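Local coordinates for agmatinase (PDB 1WOH) that hydrolyses agmatine to putrescine and urea with a pair of manganese ions, as a member of the ureohydrolase superfamily, at the interface of chains A and B. Numbering follows the deposited sequence. Chains: chain A/B, agmatinase.

The interface of chains A and B. Residues chain A 4-6; chain B 85-87.
The N-terminal arm of chain A, a loop carrying A:Pro4 to A:His6, lies against chain B where strand 80-85 ends at B:Asp85 and runs into the loop of B:Val86 and B:Ile87. B:Ile87 fills the angle between the two rings of the arm. Its CG1 sits over one face of the A:His6 imidazole, off-centre toward the rim and 3.6 Å from the ring centroid, in a CH-pi contact. CG1 stands beside its own backbone N (chi1 -63°), which sends the other branch, CG2, to A:Pro4, where it meets CB at 3.7 Å; the CD1 tip reaches the A:Pro4 carbonyl O at 3.6 Å. No direct polar bond joins the segments, and water links them instead. A:His6 ND1 bonds at 2.9 Å to a water at the ring edge, which bonds to B:Val86 O at 2.8 Å. On the other nitrogen, NE2 shares a second water with the backbone N of B:Asp85, and CE1 meets B:Asp85 CB at 3.7 Å. Bridged to chain B through water at both nitrogens, the NE2 bond being the more bent (133°), and capped on one face by B:Ile87, the imidazole is probably restrained from turning. An alanine at A:His6 would probably uncover CG1 of B:Ile87 and leave both waters without their mate on the arm. The patch, repeated by the two-fold with chains exchanged, fastens the N-terminal arm to the neighbouring subunit and probably helps hold the hexamer of the deposited assembly together.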
loop_
_atom_site.group_PDB
_atom_site.type_symbol
_atom_site.label_atom_id
_atom_site.label_comp_id
_atom_site.label_asym_id
_atom_site.label_seq_id
_atom_site.Cartn_x
_atom_site.Cartn_y
_atom_site.Cartn_z
ATOM N N PRO A 4 -2.394 -5.065 35.486
ATOM C CA PRO A 4 -2.800 -4.849 34.094
ATOM C C PRO A 4 -1.709 -5.246 33.099
ATOM O O PRO A 4 -0.518 -5.080 33.371
ATOM C CB PRO A 4 -3.115 -3.355 34.057
ATOM C CG PRO A 4 -2.148 -2.794 35.053
ATOM C CD PRO A 4 -2.255 -3.780 36.196
ATOM N N ALA A 5 -2.126 -5.771 31.951
ATOM C CA ALA A 5 -1.197 -6.201 30.912
ATOM C C ALA A 5 -1.379 -5.395 29.630
ATOM O O ALA A 5 -2.504 -5.077 29.239
ATOM C CB ALA A 5 -1.392 -7.687 30.623
ATOM N N HIS A 6 -0.263 -5.070 28.983
ATOM C CA HIS A 6 -0.284 -4.310 27.737
ATOM C C HIS A 6 -1.116 -5.010 26.672
ATOM O O HIS A 6 -1.271 -6.232 26.692
ATOM C CB HIS A 6 1.138 -4.141 27.179
ATOM C CG HIS A 6 1.900 -2.995 27.770
ATOM N ND1 HIS A 6 1.477 -1.686 27.664
ATOM C CD2 HIS A 6 3.069 -2.958 28.452
ATOM C CE1 HIS A 6 2.354 -0.894 28.254
ATOM N NE2 HIS A 6 3.329 -1.640 28.740
ATOM N N ASP B 85 5.734 2.022 27.643
ATOM C CA ASP B 85 4.415 2.632 27.463
ATOM C C ASP B 85 3.533 2.526 28.697
ATOM O O ASP B 85 3.690 1.620 29.519
ATOM C CB ASP B 85 3.643 1.963 26.317
ATOM C CG ASP B 85 4.302 2.153 24.964
ATOM O OD1 ASP B 85 5.074 3.121 24.806
ATOM O OD2 ASP B 85 4.028 1.336 24.059
ATOM N N VAL B 86 2.588 3.451 28.808
ATOM C CA VAL B 86 1.633 3.415 29.901
ATOM C C VAL B 86 0.778 2.187 29.601
ATOM O O VAL B 86 0.413 1.948 28.446
ATOM C CB VAL B 86 0.739 4.673 29.896
ATOM C CG1 VAL B 86 -0.363 4.543 30.940
ATOM C CG2 VAL B 86 1.589 5.913 30.164
ATOM N N ILE B 87 0.484 1.384 30.619
ATOM C CA ILE B 87 -0.352 0.209 30.407
ATOM C C ILE B 87 -1.786 0.720 30.407
ATOM O O ILE B 87 -2.336 1.066 31.453
ATOM C CB ILE B 87 -0.162 -0.836 31.521
ATOM C CG1 ILE B 87 1.287 -1.338 31.515
ATOM C CG2 ILE B 87 -1.122 -1.998 31.301
ATOM C CD1 ILE B 87 1.618 -2.331 32.619
HETATM O O HOH W 1 -0.681 -0.014 26.820
HETATM O O HOH W 2 6.108 -0.822 28.648
#